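Local coordinates for putative transcriptional regulator protein, LacI family (Rhizobium etli, PDB 3MIZ) that probably binds cis-regulatory DNA and regulates transcription, most likely as a repressor, at residues D115-L127 and L148-L162. Numbering follows the deposited sequence.
Sequences DYQGARDLTRYLL and LRLDAFRRTTSEFGL
Arg149 sets CG anti to its own carbonyl carbon (chi1 -61°) and then runs extended to NE, while Asp115 turns its carboxylate back beside its backbone N; those torsions bring guanidinium and carboxylate side by side, nearly coplanar. The pair sits where helix 115-127 and helix 144-160 pack next to each other in the periplasmic-binding-protein-like fold, against the sheet that holds strands 134-138 and 200-203. The axes of 115-127 and 148-160 come within 7.6 Å and cross at -39°. Arg149 presents NE and NH2 together to a single oxygen: NE donates to the anti lone pair of Asp115 OD1 (2.7 Å), and NH2 also donates to OD1, nearly in line with the C-O bond. The other oxygen, OD2, forms a salt bridge with Arg81, and NH1 of Arg149 hydrogen-bonds to Gly204 O. Replacing Arg149 by an alanine removes both donors to OD1, and the carboxylate, left with Arg81 on its other oxygen, would probably lose part of what fixes its rotation.

Further along, small residues let the backbones close in: Ala119 CB and Ala152 CB are 3.6 Å apart. The same methyl of Ala152 lies over one face of the Tyr116 ring, a CH-pi contact 3.9 Å from the centroid, and Tyr116 OH reaches on to the CD of Arg155. Next comes Thr123, whose hydroxyl hydrogen-bonds back to Ala119 O within its own helix and meets the edge of the Phe153 ring in its plane. Its methyl CG2 faces Thr156 OG1. At the C-terminal ends, the Leu127 and Phe160 side chains pass one another pointing opposite ways. Leu127 CD2 rests on Leu162 CD1, CD1 touches Phe160 CB, and Leu127 CB stands over the centre of the Phe160 ring, 4.1 Å from the centroid and 8° off the normal.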
# COMPACT_ATOMS: atom_id res chain seq x y z
N ASP A 115 -11.21 -16.12 5.89
CA ASP A 115 -9.92 -16.65 5.44
C ASP A 115 -9.98 -18.15 5.18
O ASP A 115 -9.43 -18.65 4.20
CB ASP A 115 -8.85 -16.39 6.50
CG ASP A 115 -8.48 -14.94 6.59
OD1 ASP A 115 -7.49 -14.54 5.96
OD2 ASP A 115 -9.22 -14.19 7.26
N TYR A 116 -10.63 -18.87 6.09
CA TYR A 116 -10.74 -20.31 5.97
C TYR A 116 -11.48 -20.72 4.69
O TYR A 116 -11.00 -21.56 3.93
CB TYR A 116 -11.47 -20.87 7.20
CG TYR A 116 -11.41 -22.37 7.31
CD1 TYR A 116 -10.35 -23.00 7.96
CD2 TYR A 116 -12.39 -23.17 6.72
CE1 TYR A 116 -10.27 -24.39 8.02
CE2 TYR A 116 -12.32 -24.55 6.78
CZ TYR A 116 -11.26 -25.16 7.43
OH TYR A 116 -11.19 -26.53 7.49
N GLN A 117 -12.64 -20.12 4.46
CA GLN A 117 -13.43 -20.44 3.28
C GLN A 117 -12.65 -20.10 2.01
O GLN A 117 -12.62 -20.89 1.06
CB GLN A 117 -14.75 -19.67 3.31
CG GLN A 117 -15.47 -19.55 1.97
CD GLN A 117 -15.03 -18.33 1.20
OE1 GLN A 117 -14.92 -17.24 1.76
NE2 GLN A 117 -14.79 -18.49 -0.10
N GLY A 118 -12.01 -18.93 2.00
CA GLY A 118 -11.25 -18.51 0.84
C GLY A 118 -10.13 -19.48 0.50
O GLY A 118 -9.96 -19.84 -0.67
N ALA A 119 -9.37 -19.91 1.50
CA ALA A 119 -8.27 -20.83 1.28
C ALA A 119 -8.80 -22.20 0.87
O ALA A 119 -8.18 -22.91 0.07
CB ALA A 119 -7.41 -20.96 2.53
N ARG A 120 -9.96 -22.56 1.42
CA ARG A 120 -10.59 -23.83 1.09
C ARG A 120 -10.96 -23.84 -0.40
O ARG A 120 -10.64 -24.79 -1.11
CB ARG A 120 -11.86 -24.03 1.93
CG ARG A 120 -12.73 -25.20 1.50
CD ARG A 120 -13.91 -25.44 2.46
NE ARG A 120 -14.96 -24.40 2.40
CZ ARG A 120 -15.37 -23.70 3.46
NH1 ARG A 120 -14.82 -23.91 4.65
NH2 ARG A 120 -16.36 -22.81 3.34
N ASP A 121 -11.63 -22.79 -0.86
CA ASP A 121 -12.05 -22.72 -2.25
C ASP A 121 -10.89 -22.64 -3.23
O ASP A 121 -10.97 -23.16 -4.34
CB ASP A 121 -12.99 -21.54 -2.45
CG ASP A 121 -14.33 -21.74 -1.78
OD1 ASP A 121 -14.67 -22.91 -1.50
OD2 ASP A 121 -15.04 -20.75 -1.55
N LEU A 122 -9.81 -21.99 -2.81
CA LEU A 122 -8.64 -21.84 -3.65
C LEU A 122 -7.93 -23.19 -3.75
O LEU A 122 -7.42 -23.55 -4.81
CB LEU A 122 -7.72 -20.77 -3.05
CG LEU A 122 -6.74 -20.01 -3.93
CD1 LEU A 122 -7.38 -19.59 -5.23
CD2 LEU A 122 -6.25 -18.80 -3.15
N THR A 123 -7.92 -23.94 -2.66
CA THR A 123 -7.27 -25.25 -2.66
C THR A 123 -8.09 -26.21 -3.53
O THR A 123 -7.53 -26.96 -4.34
CB THR A 123 -7.14 -25.81 -1.21
OG1 THR A 123 -6.33 -24.92 -0.43
CG2 THR A 123 -6.48 -27.19 -1.22
N ARG A 124 -9.41 -26.16 -3.41
CA ARG A 124 -10.28 -27.02 -4.22
C ARG A 124 -10.13 -26.67 -5.70
O ARG A 124 -10.21 -27.54 -6.58
CB ARG A 124 -11.75 -26.83 -3.81
CG ARG A 124 -12.10 -27.33 -2.41
CD ARG A 124 -13.51 -26.90 -2.03
NE ARG A 124 -14.50 -27.31 -3.02
CZ ARG A 124 -15.14 -28.48 -3.01
NH1 ARG A 124 -14.90 -29.37 -2.05
NH2 ARG A 124 -16.04 -28.75 -3.95
N TYR A 125 -9.92 -25.39 -5.98
CA TYR A 125 -9.73 -24.92 -7.36
C TYR A 125 -8.58 -25.68 -8.00
O TYR A 125 -8.70 -26.20 -9.12
CB TYR A 125 -9.45 -23.41 -7.35
CG TYR A 125 -9.09 -22.84 -8.70
CD1 TYR A 125 -7.77 -22.85 -9.16
CD2 TYR A 125 -10.06 -22.29 -9.53
CE1 TYR A 125 -7.43 -22.33 -10.41
CE2 TYR A 125 -9.74 -21.77 -10.78
CZ TYR A 125 -8.42 -21.79 -11.21
OH TYR A 125 -8.10 -21.28 -12.45
N LEU A 126 -7.46 -25.77 -7.29
CA LEU A 126 -6.30 -26.48 -7.79
C LEU A 126 -6.57 -27.98 -7.91
O LEU A 126 -6.23 -28.60 -8.92
CB LEU A 126 -5.10 -26.23 -6.88
CG LEU A 126 -4.58 -24.78 -6.94
CD1 LEU A 126 -3.52 -24.55 -5.89
CD2 LEU A 126 -4.02 -24.51 -8.35
N LEU A 127 -7.20 -28.56 -6.89
CA LEU A 127 -7.51 -30.00 -6.89
C LEU A 127 -8.41 -30.40 -8.06
O LEU A 127 -8.25 -31.48 -8.63
CB LEU A 127 -8.20 -30.39 -5.57
CG LEU A 127 -7.37 -30.17 -4.31
CD1 LEU A 127 -8.20 -30.48 -3.06
CD2 LEU A 127 -6.13 -31.05 -4.37
N LEU A 148 -5.26 -19.62 9.73
CA LEU A 148 -6.56 -20.12 9.28
C LEU A 148 -6.50 -20.57 7.82
O LEU A 148 -7.14 -21.54 7.45
CB LEU A 148 -7.64 -19.06 9.43
CG LEU A 148 -7.96 -18.67 10.88
CD1 LEU A 148 -9.04 -17.59 10.88
CD2 LEU A 148 -8.43 -19.90 11.64
N ARG A 149 -5.74 -19.85 6.99
CA ARG A 149 -5.63 -20.23 5.59
C ARG A 149 -4.88 -21.56 5.48
O ARG A 149 -5.19 -22.39 4.62
CB ARG A 149 -4.88 -19.14 4.81
CG ARG A 149 -5.60 -17.81 4.86
CD ARG A 149 -4.78 -16.68 4.24
NE ARG A 149 -5.41 -15.40 4.51
CZ ARG A 149 -4.92 -14.23 4.11
NH1 ARG A 149 -3.80 -14.17 3.41
NH2 ARG A 149 -5.57 -13.11 4.41
N LEU A 150 -3.91 -21.75 6.36
CA LEU A 150 -3.13 -22.98 6.38
C LEU A 150 -3.99 -24.13 6.90
O LEU A 150 -3.90 -25.26 6.40
CB LEU A 150 -1.89 -22.81 7.26
CG LEU A 150 -1.04 -24.08 7.47
CD1 LEU A 150 -0.49 -24.59 6.13
CD2 LEU A 150 0.08 -23.77 8.43
N ASP A 151 -4.82 -23.84 7.89
CA ASP A 151 -5.71 -24.87 8.44
C ASP A 151 -6.60 -25.39 7.31
O ASP A 151 -6.86 -26.59 7.20
CB ASP A 151 -6.61 -24.31 9.54
CG ASP A 151 -5.88 -24.03 10.84
OD1 ASP A 151 -4.79 -24.60 11.08
OD2 ASP A 151 -6.43 -23.24 11.64
N ALA A 152 -7.07 -24.46 6.48
CA ALA A 152 -7.96 -24.81 5.36
C ALA A 152 -7.23 -25.66 4.33
O ALA A 152 -7.77 -26.64 3.85
CB ALA A 152 -8.49 -23.55 4.71
N PHE A 153 -6.01 -25.26 4.00
CA PHE A 153 -5.22 -25.99 3.03
C PHE A 153 -5.02 -27.43 3.50
O PHE A 153 -5.20 -28.38 2.73
CB PHE A 153 -3.87 -25.30 2.84
CG PHE A 153 -2.94 -26.03 1.91
CD1 PHE A 153 -3.27 -26.20 0.57
CD2 PHE A 153 -1.73 -26.53 2.37
CE1 PHE A 153 -2.39 -26.86 -0.30
CE2 PHE A 153 -0.85 -27.20 1.51
CZ PHE A 153 -1.19 -27.36 0.17
N ARG A 154 -4.65 -27.58 4.76
CA ARG A 154 -4.42 -28.90 5.33
C ARG A 154 -5.63 -29.82 5.28
O ARG A 154 -5.53 -30.95 4.81
CB ARG A 154 -3.93 -28.79 6.78
CG ARG A 154 -2.50 -28.32 6.94
CD ARG A 154 -2.16 -28.20 8.43
NE ARG A 154 -0.83 -27.64 8.67
CZ ARG A 154 0.31 -28.28 8.43
NH1 ARG A 154 0.30 -29.52 7.95
NH2 ARG A 154 1.47 -27.69 8.69
N ARG A 155 -6.78 -29.36 5.77
CA ARG A 155 -7.96 -30.22 5.75
C ARG A 155 -8.58 -30.42 4.37
O ARG A 155 -9.05 -31.51 4.05
CB ARG A 155 -9.05 -29.70 6.69
CG ARG A 155 -10.28 -30.62 6.70
CD ARG A 155 -11.42 -30.08 7.54
NE ARG A 155 -12.65 -30.85 7.39
CZ ARG A 155 -12.82 -32.12 7.77
NH1 ARG A 155 -11.83 -32.79 8.34
NH2 ARG A 155 -13.99 -32.71 7.60
N THR A 156 -8.60 -29.37 3.54
CA THR A 156 -9.19 -29.51 2.22
C THR A 156 -8.44 -30.55 1.41
O THR A 156 -9.04 -31.36 0.71
CB THR A 156 -9.19 -28.17 1.46
OG1 THR A 156 -7.86 -27.68 1.36
CG2 THR A 156 -10.07 -27.16 2.19
N THR A 157 -7.12 -30.52 1.52
CA THR A 157 -6.30 -31.49 0.80
C THR A 157 -6.51 -32.89 1.38
O THR A 157 -6.49 -33.87 0.64
CB THR A 157 -4.80 -31.12 0.85
OG1 THR A 157 -4.03 -32.15 0.21
CG2 THR A 157 -4.32 -30.95 2.28
N SER A 158 -6.72 -32.99 2.69
CA SER A 158 -6.95 -34.30 3.30
C SER A 158 -8.33 -34.83 2.94
O SER A 158 -8.50 -36.01 2.66
CB SER A 158 -6.79 -34.24 4.82
OG SER A 158 -5.42 -34.33 5.20
N GLU A 159 -9.32 -33.94 2.96
CA GLU A 159 -10.70 -34.31 2.64
C GLU A 159 -10.78 -34.81 1.19
O GLU A 159 -11.64 -35.63 0.85
CB GLU A 159 -11.61 -33.09 2.83
CG GLU A 159 -13.08 -33.32 2.53
CD GLU A 159 -13.93 -32.07 2.75
OE1 GLU A 159 -13.65 -31.04 2.11
OE2 GLU A 159 -14.88 -32.13 3.56
N PHE A 160 -9.88 -34.31 0.35
CA PHE A 160 -9.84 -34.72 -1.05
C PHE A 160 -9.14 -36.06 -1.20
O PHE A 160 -9.52 -36.88 -2.05
CB PHE A 160 -9.10 -33.68 -1.90
CG PHE A 160 -9.06 -34.02 -3.37
CD1 PHE A 160 -10.17 -33.82 -4.17
CD2 PHE A 160 -7.91 -34.56 -3.93
CE1 PHE A 160 -10.14 -34.15 -5.53
CE2 PHE A 160 -7.86 -34.90 -5.28
CZ PHE A 160 -8.98 -34.69 -6.09
N GLY A 161 -8.12 -36.29 -0.38
CA GLY A 161 -7.42 -37.56 -0.47
C GLY A 161 -5.91 -37.47 -0.42
O GLY A 161 -5.25 -38.45 -0.11
N LEU A 162 -5.37 -36.29 -0.73
CA LEU A 162 -3.92 -36.12 -0.71
C LEU A 162 -3.39 -36.30 0.71
O LEU A 162 -4.11 -36.07 1.68
CB LEU A 162 -3.53 -34.73 -1.22
CG LEU A 162 -3.95 -34.36 -2.64
CD1 LEU A 162 -3.37 -33.00 -2.99
CD2 LEU A 162 -3.45 -35.41 -3.63